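Xylulose kinase (Escherichia coli, PDB 2ITM) phosphorylates D-xylulose to D-xylulose 5-phosphate with ATP, and also accepts 1-deoxy-D-xylulose with lower efficiency. Local coordinates at residues G8-V14 / Q27-V33; M405-G411 / Y462-Q466; N121-F127 / V274-C278. One frame throughout, in Å; residues are numbered along the deposited sequence.

Contact 1: G8-V14 / Q27-V33; sequences GTSGVKV and QTEKLTV
Five backbone hydrogen bonds hold this antiparallel pair together. V14 N to Q27 O is 2.8 Å, and Q27 N to V14 O is 2.9 Å. V12 N to E29 O and E29 N to V12 O are both 2.8 Å. L31 N to S10 O, past the strand ends, is 3.1 Å. K13 faces T28 and G11 faces K30 as non-hydrogen-bonded pairs, with CA atoms 4.5 and 4.1 Å apart; the axes run 4.6 Å apart at 168°. G11 is fully extended (phi 179°, psi 172°). Its CA lies 3.1 Å from E29 O, and a CB would clash there. Strands 11-17 and 23-30 form the beta hairpin at one edge of the N-terminal domain sheet, as in actin-type ATPase folds. G8 N hydrogen-bonds to G11 O at 3.0 Å and closes the turn between strands 2-7 and 11-17. V12 and V14, both m, share one face with Q27 and E29; V12 CG2 is 3.8 Å from E29 CB. E29 forms a salt bridge with R54 of helix 45-62. L31 CD2 reaches V12 CG1 at 4.2 Å. T9 CG2 meets V33 CG2 at 4.4 Å, while T9 OG1 hydrogen-bonds to W96 of the xylulose pocket.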
loop_
_atom_site.group_PDB
_atom_site.type_symbol
_atom_site.label_atom_id
_atom_site.label_comp_id
_atom_site.label_asym_id
_atom_site.label_seq_id
_atom_site.Cartn_x
_atom_site.Cartn_y
_atom_site.Cartn_z
ATOM N N GLY A 8 -31.899 -10.747 -11.571
ATOM C CA GLY A 8 -30.730 -10.154 -10.977
ATOM C C GLY A 8 -30.509 -8.738 -11.417
ATOM O O GLY A 8 -31.356 -8.133 -12.056
ATOM N N THR A 9 -29.355 -8.198 -11.063
ATOM C CA THR A 9 -28.973 -6.881 -11.521
ATOM C C THR A 9 -28.299 -6.945 -12.890
ATOM O O THR A 9 -28.537 -6.113 -13.732
ATOM C CB THR A 9 -28.069 -6.193 -10.503
ATOM O OG1 THR A 9 -28.567 -6.415 -9.185
ATOM C CG2 THR A 9 -28.178 -4.710 -10.639
ATOM N N SER A 10 -27.470 -7.950 -13.093
ATOM C CA SER A 10 -26.630 -7.999 -14.274
ATOM C C SER A 10 -27.148 -8.987 -15.292
ATOM O O SER A 10 -26.577 -9.117 -16.356
ATOM C CB SER A 10 -25.207 -8.364 -13.898
ATOM O OG SER A 10 -25.150 -9.656 -13.387
ATOM N N GLY A 11 -28.228 -9.654 -14.942
ATOM C CA GLY A 11 -28.970 -10.490 -15.866
ATOM C C GLY A 11 -30.171 -11.204 -15.268
ATOM O O GLY A 11 -30.387 -11.174 -14.072
ATOM N N VAL A 12 -30.953 -11.849 -16.123
ATOM C CA VAL A 12 -31.937 -12.822 -15.676
ATOM C C VAL A 12 -31.555 -14.269 -15.913
ATOM O O VAL A 12 -30.979 -14.625 -16.927
ATOM C CB VAL A 12 -33.332 -12.565 -16.241
ATOM C CG1 VAL A 12 -33.807 -11.199 -15.897
ATOM C CG2 VAL A 12 -33.360 -12.768 -17.737
ATOM N N LYS A 13 -31.888 -15.100 -14.942
ATOM C CA LYS A 13 -31.707 -16.525 -15.061
ATOM C C LYS A 13 -33.035 -17.234 -14.880
ATOM O O LYS A 13 -33.768 -16.950 -13.950
ATOM C CB LYS A 13 -30.689 -17.007 -14.045
ATOM C CG LYS A 13 -30.439 -18.494 -14.076
ATOM C CD LYS A 13 -29.584 -18.925 -12.918
ATOM C CE LYS A 13 -28.405 -19.742 -13.369
ATOM N NZ LYS A 13 -27.667 -20.315 -12.231
ATOM N N VAL A 14 -33.356 -18.149 -15.801
ATOM C CA VAL A 14 -34.483 -19.048 -15.662
ATOM C C VAL A 14 -34.050 -20.499 -15.641
ATOM O O VAL A 14 -33.154 -20.898 -16.369
ATOM C CB VAL A 14 -35.547 -18.829 -16.756
ATOM C CG1 VAL A 14 -35.891 -17.362 -16.894
ATOM C CG2 VAL A 14 -35.094 -19.393 -18.081
ATOM N N GLN A 27 -31.239 -21.061 -18.484
ATOM C CA GLN A 27 -31.059 -20.067 -19.479
ATOM C C GLN A 27 -30.814 -18.715 -18.848
ATOM O O GLN A 27 -31.455 -18.355 -17.903
ATOM C CB GLN A 27 -32.232 -20.060 -20.430
ATOM C CG GLN A 27 -32.065 -19.196 -21.626
ATOM C CD GLN A 27 -30.931 -19.620 -22.525
ATOM O OE1 GLN A 27 -31.005 -20.646 -23.144
ATOM N NE2 GLN A 27 -29.908 -18.817 -22.603
ATOM N N THR A 28 -29.853 -17.984 -19.397
ATOM C CA THR A 28 -29.482 -16.670 -18.908
ATOM C C THR A 28 -29.507 -15.569 -19.948
ATOM O O THR A 28 -29.203 -15.786 -21.093
ATOM C CB THR A 28 -28.092 -16.689 -18.280
ATOM O OG1 THR A 28 -28.102 -17.390 -17.053
ATOM C CG2 THR A 28 -27.737 -15.396 -17.820
ATOM N N GLU A 29 -29.861 -14.372 -19.533
ATOM C CA GLU A 29 -29.857 -13.226 -20.425
ATOM C C GLU A 29 -29.303 -12.013 -19.718
ATOM O O GLU A 29 -29.621 -11.762 -18.572
ATOM C CB GLU A 29 -31.262 -12.923 -20.914
ATOM C CG GLU A 29 -31.845 -13.961 -21.857
ATOM C CD GLU A 29 -31.274 -13.841 -23.241
ATOM O OE1 GLU A 29 -31.098 -12.700 -23.701
ATOM O OE2 GLU A 29 -30.997 -14.881 -23.855
ATOM N N LYS A 30 -28.473 -11.258 -20.414
ATOM C CA LYS A 30 -27.768 -10.156 -19.803
ATOM C C LYS A 30 -28.635 -8.929 -19.660
ATOM O O LYS A 30 -29.613 -8.763 -20.366
ATOM C CB LYS A 30 -26.468 -9.855 -20.544
ATOM C CG LYS A 30 -25.346 -10.816 -20.199
ATOM C CD LYS A 30 -24.010 -10.401 -20.788
ATOM C CE LYS A 30 -23.148 -11.617 -21.048
ATOM N NZ LYS A 30 -21.723 -11.403 -20.721
ATOM N N LEU A 31 -28.264 -8.083 -18.708
ATOM C CA LEU A 31 -28.917 -6.814 -18.466
ATOM C C LEU A 31 -27.862 -5.711 -18.370
ATOM O O LEU A 31 -26.822 -5.908 -17.773
ATOM C CB LEU A 31 -29.652 -6.887 -17.140
ATOM C CG LEU A 31 -31.165 -6.773 -17.021
ATOM C CD1 LEU A 31 -31.904 -7.042 -18.278
ATOM C CD2 LEU A 31 -31.670 -7.628 -15.904
ATOM N N THR A 32 -28.142 -4.542 -18.920
ATOM C CA THR A 32 -27.320 -3.372 -18.627
ATOM C C THR A 32 -27.815 -2.561 -17.444
ATOM O O THR A 32 -28.963 -2.654 -17.055
ATOM C CB THR A 32 -27.149 -2.464 -19.852
ATOM O OG1 THR A 32 -28.422 -1.988 -20.277
ATOM C CG2 THR A 32 -26.641 -3.241 -21.039
ATOM N N VAL A 33 -26.921 -1.759 -16.889
ATOM C CA VAL A 33 -27.274 -0.788 -15.869
ATOM C C VAL A 33 -26.905 0.594 -16.358
ATOM O O VAL A 33 -25.963 0.764 -17.121
ATOM C CB VAL A 33 -26.517 -1.047 -14.573
ATOM C CG1 VAL A 33 -26.922 -0.062 -13.501
ATOM C CG2 VAL A 33 -26.722 -2.463 -14.115
#

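Contact 2: M405-G411 / Y462-Q466; sequences MLADISG and YAAYQ
Two helical segments, 405-410 and 462-466, cross at -66° with their axes 8.0 Å apart. M405, with chi1 and chi2 both t, puts CE 3.6 Å from Y465 OH, which hydrogen-bonds to E367 of helix 358-381. M405 CG is 4.3 Å from Y465 CZ. One turn later the backbones are closest, with the CA atoms of D408 and Y462 4.7 Å apart. D408 O receives a CA-H...O contact from Y462 CA at 3.1 Å. The D408 carboxylate turns to the start of helix 459-479, with a salt bridge to R461 and a hydrogen bond to D458 N. I409 (m, t) lays CG1 over the face of the Y465 ring, 3.5 Å from the centroid and 8° off the normal, a CH-pi contact. S410 OG hydrogen-bonds back to L406 O at 2.9 Å. G411 ends the helix with phi 77°. Its CA is 3.7 Å from Y462 CE1, where a CB would clash. The last turn of helix 400-410 thus packs on helix 459-479, the last helix of the chain, away from the active site. The segments meet by CH-pi, apolar and CA-H...O contacts, without a direct conventional hydrogen bond; D408 and Y465 OH pair outside them.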
loop_
_atom_site.group_PDB
_atom_site.type_symbol
_atom_site.label_atom_id
_atom_site.label_comp_id
_atom_site.label_asym_id
_atom_site.label_seq_id
_atom_site.Cartn_x
_atom_site.Cartn_y
_atom_site.Cartn_z
ATOM N N MET A 405 -8.882 -23.533 7.959
ATOM C CA MET A 405 -8.382 -22.317 8.538
ATOM C C MET A 405 -9.524 -21.483 9.040
ATOM O O MET A 405 -9.453 -20.923 10.129
ATOM C CB MET A 405 -7.546 -21.526 7.544
ATOM C CG MET A 405 -7.110 -20.174 8.078
ATOM S SD MET A 405 -6.201 -19.154 6.937
ATOM C CE MET A 405 -4.692 -20.047 6.888
ATOM N N LEU A 406 -10.589 -21.390 8.250
ATOM C CA LEU A 406 -11.780 -20.646 8.638
ATOM C C LEU A 406 -12.437 -21.219 9.876
ATOM O O LEU A 406 -12.956 -20.493 10.700
ATOM C CB LEU A 406 -12.795 -20.637 7.511
ATOM C CG LEU A 406 -12.986 -19.362 6.708
ATOM C CD1 LEU A 406 -11.665 -18.784 6.332
ATOM C CD2 LEU A 406 -13.818 -19.622 5.488
ATOM N N ALA A 407 -12.413 -22.533 9.983
ATOM C CA ALA A 407 -12.946 -23.197 11.144
ATOM C C ALA A 407 -12.077 -23.001 12.381
ATOM O O ALA A 407 -12.578 -22.806 13.474
ATOM C CB ALA A 407 -13.135 -24.652 10.847
ATOM N N ASP A 408 -10.769 -23.043 12.183
ATOM C CA ASP A 408 -9.812 -22.884 13.260
ATOM C C ASP A 408 -9.890 -21.498 13.850
ATOM O O ASP A 408 -9.932 -21.319 15.055
ATOM C CB ASP A 408 -8.406 -23.148 12.737
ATOM C CG ASP A 408 -8.181 -24.600 12.329
ATOM O OD1 ASP A 408 -8.941 -25.481 12.762
ATOM O OD2 ASP A 408 -7.245 -24.932 11.590
ATOM N N ILE A 409 -9.917 -20.512 12.963
ATOM C CA ILE A 409 -10.059 -19.110 13.309
ATOM C C ILE A 409 -11.365 -18.816 14.017
ATOM O O ILE A 409 -11.379 -18.143 15.025
ATOM C CB ILE A 409 -9.938 -18.243 12.046
ATOM C CG1 ILE A 409 -8.488 -18.138 11.615
ATOM C CG2 ILE A 409 -10.501 -16.877 12.281
ATOM C CD1 ILE A 409 -8.289 -17.338 10.405
ATOM N N SER A 410 -12.461 -19.318 13.476
ATOM C CA SER A 410 -13.781 -18.880 13.879
ATOM C C SER A 410 -14.345 -19.625 15.073
ATOM O O SER A 410 -15.221 -19.123 15.754
ATOM C CB SER A 410 -14.753 -18.966 12.714
ATOM O OG SER A 410 -15.193 -20.279 12.506
ATOM N N GLY A 411 -13.866 -20.832 15.307
ATOM C CA GLY A 411 -14.432 -21.668 16.344
ATOM C C GLY A 411 -15.739 -22.293 15.921
ATOM O O GLY A 411 -16.488 -22.798 16.727
ATOM N N TYR A 462 -7.143 -22.963 17.068
ATOM C CA TYR A 462 -8.101 -21.970 17.517
ATOM C C TYR A 462 -7.503 -21.073 18.576
ATOM O O TYR A 462 -7.590 -19.864 18.485
ATOM C CB TYR A 462 -9.387 -22.609 18.022
ATOM C CG TYR A 462 -10.346 -21.669 18.679
ATOM C CD1 TYR A 462 -11.155 -20.841 17.929
ATOM C CD2 TYR A 462 -10.452 -21.597 20.049
ATOM C CE1 TYR A 462 -12.032 -19.977 18.519
ATOM C CE2 TYR A 462 -11.327 -20.732 20.644
ATOM C CZ TYR A 462 -12.111 -19.918 19.875
ATOM O OH TYR A 462 -12.977 -19.060 20.473
ATOM N N ALA A 463 -6.893 -21.677 19.582
ATOM C CA ALA A 463 -6.252 -20.936 20.650
ATOM C C ALA A 463 -5.134 -20.052 20.137
ATOM O O ALA A 463 -4.943 -18.951 20.624
ATOM C CB ALA A 463 -5.744 -21.858 21.713
ATOM N N ALA A 464 -4.401 -20.548 19.156
ATOM C CA ALA A 464 -3.314 -19.805 18.547
ATOM C C ALA A 464 -3.820 -18.605 17.764
ATOM O O ALA A 464 -3.120 -17.619 17.595
ATOM C CB ALA A 464 -2.507 -20.697 17.657
ATOM N N TYR A 465 -5.039 -18.706 17.269
ATOM C CA TYR A 465 -5.566 -17.668 16.416
ATOM C C TYR A 465 -6.140 -16.520 17.230
ATOM O O TYR A 465 -6.215 -15.412 16.762
ATOM C CB TYR A 465 -6.565 -18.231 15.406
ATOM C CG TYR A 465 -5.944 -18.633 14.092
ATOM C CD1 TYR A 465 -6.094 -19.904 13.598
ATOM C CD2 TYR A 465 -5.211 -17.729 13.344
ATOM C CE1 TYR A 465 -5.529 -20.277 12.402
ATOM C CE2 TYR A 465 -4.650 -18.085 12.140
ATOM C CZ TYR A 465 -4.812 -19.360 11.670
ATOM O OH TYR A 465 -4.250 -19.730 10.483
ATOM N N GLN A 466 -6.535 -16.795 18.462
ATOM C CA GLN A 466 -7.326 -15.832 19.195
ATOM C C GLN A 466 -6.622 -14.496 19.423
ATOM O O GLN A 466 -7.203 -13.458 19.189
ATOM C CB GLN A 466 -7.872 -16.413 20.489
ATOM C CG GLN A 466 -9.025 -17.367 20.310
ATOM C CD GLN A 466 -10.294 -16.684 19.898
ATOM O OE1 GLN A 466 -10.879 -15.930 20.674
ATOM N NE2 GLN A 466 -10.739 -16.946 18.679
#

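Contact 3: N121-F127 / V274-C278; sequences NLMMPGF and VHSFC
N121, H275 and F127 carry most of this buried contact. Segment 121-127 is a loop between helices 115-119 and 128-138. It ends in a type I beta turn from M124 to F127, closed by F127 N to M124 O at 3.0 Å. Its partner is strand 275-278, an edge strand of the C-terminal domain sheet within this chain. N121 and H275 have the nearest CA atoms, 5.6 Å apart. N121 is extended, near phi -137° and psi 154°, with chi1 m. Its side-chain amide lies against the backbone of S276, and one end of it meets the edge of the H275 ring. H275 is also m (chi1 -66°, chi2 127°), so its imidazole reaches across to the loop. F127 (chi1 m) points its edge at the face of that imidazole. This T-shaped pair has centroids 5.4 Å apart and planes at 69°, with F127 CZ 3.7 Å from H275 NE2. M124 CG adds a contact to H275 NE2 at 4.0 Å. F127 CZ also meets F277 CZ at 4.4 Å. One water joins the backbones: it accepts from L122 N and donates to V274 O, each at 2.9 Å. The contact spans the two domains of the FGGY kinase beside the sugar site. F127 packs against H78, which binds substrate, and the F277 side chain is about 4 Å from the bound xylulose. Rings, a side-chain amide, M124 and a bridging water make up this junction, with no continuous backbone pairing. This is consistent with the induced fit studied in this enzyme, in which the domains would move.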
loop_
_atom_site.group_PDB
_atom_site.type_symbol
_atom_site.label_atom_id
_atom_site.label_comp_id
_atom_site.label_asym_id
_atom_site.label_seq_id
_atom_site.Cartn_x
_atom_site.Cartn_y
_atom_site.Cartn_z
ATOM N N ASN A 121 -34.383 -2.400 11.093
ATOM C CA ASN A 121 -33.219 -2.041 10.313
ATOM C C ASN A 121 -32.782 -0.609 10.514
ATOM O O ASN A 121 -33.578 0.252 10.841
ATOM C CB ASN A 121 -33.454 -2.305 8.834
ATOM C CG ASN A 121 -33.541 -3.758 8.526
ATOM O OD1 ASN A 121 -34.617 -4.292 8.330
ATOM N ND2 ASN A 121 -32.410 -4.412 8.507
ATOM N N LEU A 122 -31.502 -0.370 10.295
ATOM C CA LEU A 122 -31.020 0.961 10.019
ATOM C C LEU A 122 -31.233 1.347 8.577
ATOM O O LEU A 122 -31.019 0.556 7.675
ATOM C CB LEU A 122 -29.547 1.095 10.391
ATOM C CG LEU A 122 -29.125 2.490 10.843
ATOM C CD1 LEU A 122 -28.670 2.493 12.281
ATOM C CD2 LEU A 122 -28.077 3.087 9.932
ATOM N N MET A 123 -31.648 2.588 8.380
ATOM C CA MET A 123 -32.074 3.056 7.087
ATOM C C MET A 123 -30.886 3.230 6.163
ATOM O O MET A 123 -29.881 3.813 6.532
ATOM C CB MET A 123 -32.847 4.354 7.234
ATOM C CG MET A 123 -33.538 4.808 5.981
ATOM S SD MET A 123 -34.923 3.794 5.490
ATOM C CE MET A 123 -36.047 4.144 6.818
ATOM N N MET A 124 -31.004 2.687 4.965
ATOM C CA MET A 124 -29.963 2.781 3.972
ATOM C C MET A 124 -30.538 3.322 2.680
ATOM O O MET A 124 -31.706 3.147 2.398
ATOM C CB MET A 124 -29.363 1.412 3.709
ATOM C CG MET A 124 -28.874 0.714 4.942
ATOM S SD MET A 124 -27.222 1.219 5.419
ATOM C CE MET A 124 -26.241 0.180 4.356
ATOM N N PRO A 125 -29.693 3.979 1.905
ATOM C CA PRO A 125 -30.120 4.681 0.699
ATOM C C PRO A 125 -30.550 3.702 -0.362
ATOM O O PRO A 125 -31.298 4.064 -1.251
ATOM C CB PRO A 125 -28.853 5.396 0.251
ATOM C CG PRO A 125 -28.083 5.560 1.442
ATOM C CD PRO A 125 -28.392 4.447 2.383
ATOM N N GLY A 126 -30.062 2.473 -0.254
ATOM C CA GLY A 126 -30.449 1.389 -1.127
ATOM C C GLY A 126 -31.869 0.912 -0.907
ATOM O O GLY A 126 -32.450 0.288 -1.778
ATOM N N PHE A 127 -32.422 1.211 0.258
ATOM C CA PHE A 127 -33.771 0.812 0.597
ATOM C C PHE A 127 -34.817 1.681 -0.074
ATOM O O PHE A 127 -34.548 2.799 -0.463
ATOM C CB PHE A 127 -33.973 0.813 2.104
ATOM C CG PHE A 127 -33.088 -0.147 2.844
ATOM C CD1 PHE A 127 -32.986 -0.091 4.218
ATOM C CD2 PHE A 127 -32.366 -1.105 2.174
ATOM C CE1 PHE A 127 -32.182 -0.956 4.897
ATOM C CE2 PHE A 127 -31.565 -1.966 2.843
ATOM C CZ PHE A 127 -31.466 -1.896 4.206
ATOM N N VAL A 274 -26.205 -5.334 10.948
ATOM C CA VAL A 274 -26.987 -6.509 10.688
ATOM C C VAL A 274 -28.394 -6.143 10.270
ATOM O O VAL A 274 -29.066 -5.361 10.914
ATOM C CB VAL A 274 -26.979 -7.463 11.872
ATOM C CG1 VAL A 274 -27.771 -8.685 11.556
ATOM C CG2 VAL A 274 -25.582 -7.843 12.199
ATOM N N HIS A 275 -28.835 -6.713 9.172
ATOM C CA HIS A 275 -30.192 -6.504 8.735
ATOM C C HIS A 275 -31.147 -7.605 9.134
ATOM O O HIS A 275 -30.787 -8.763 9.181
ATOM C CB HIS A 275 -30.233 -6.228 7.254
ATOM C CG HIS A 275 -29.584 -4.941 6.891
ATOM N ND1 HIS A 275 -28.601 -4.844 5.938
ATOM C CD2 HIS A 275 -29.743 -3.702 7.399
ATOM C CE1 HIS A 275 -28.201 -3.594 5.852
ATOM N NE2 HIS A 275 -28.877 -2.879 6.730
ATOM N N SER A 276 -32.366 -7.197 9.447
ATOM C CA SER A 276 -33.395 -8.107 9.882
ATOM C C SER A 276 -34.629 -7.979 9.004
ATOM O O SER A 276 -35.216 -6.913 8.891
ATOM C CB SER A 276 -33.735 -7.868 11.353
ATOM O OG SER A 276 -34.751 -8.729 11.800
ATOM N N PHE A 277 -34.992 -9.071 8.367
ATOM C CA PHE A 277 -36.139 -9.124 7.483
ATOM C C PHE A 277 -37.014 -10.330 7.734
ATOM O O PHE A 277 -36.616 -11.270 8.411
ATOM C CB PHE A 277 -35.687 -9.142 6.029
ATOM C CG PHE A 277 -34.857 -7.982 5.624
ATOM C CD1 PHE A 277 -33.617 -8.168 5.067
ATOM C CD2 PHE A 277 -35.327 -6.701 5.774
ATOM C CE1 PHE A 277 -32.858 -7.109 4.688
ATOM C CE2 PHE A 277 -34.574 -5.633 5.384
ATOM C CZ PHE A 277 -33.341 -5.833 4.836
ATOM N N CYS A 278 -38.202 -10.319 7.150
ATOM C CA CYS A 278 -38.979 -11.528 7.011
ATOM C C CYS A 278 -38.282 -12.509 6.075
ATOM O O CYS A 278 -37.604 -12.107 5.152
ATOM C CB CYS A 278 -40.404 -11.216 6.538
ATOM S SG CYS A 278 -41.384 -10.151 7.602
HETATM O O HOH W 1 -29.672 -2.600 10.539
#

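Overall arrangement
From the N terminus, contact 1 closes first, a short hairpin loop at one edge of the N-terminal domain sheet. Contact 3 opens next, at 121-127, and closes at 274-278 after 146 intervening residues. It ties a loop of the N-terminal domain to an edge strand of the C-terminal domain. Contact 2 comes last and closes a loop of 50 residues between two helices of the C-terminal region. The three follow in series; none nest or cross. Contacts 1 and 2 lie on opposite sides of the chain's centre, about 38 Å apart between centres. The centre of contact 3 is about 24 Å from that of contact 1 and about 30 Å from that of contact 2. Contacts 1 and 3 lie near the xylulose.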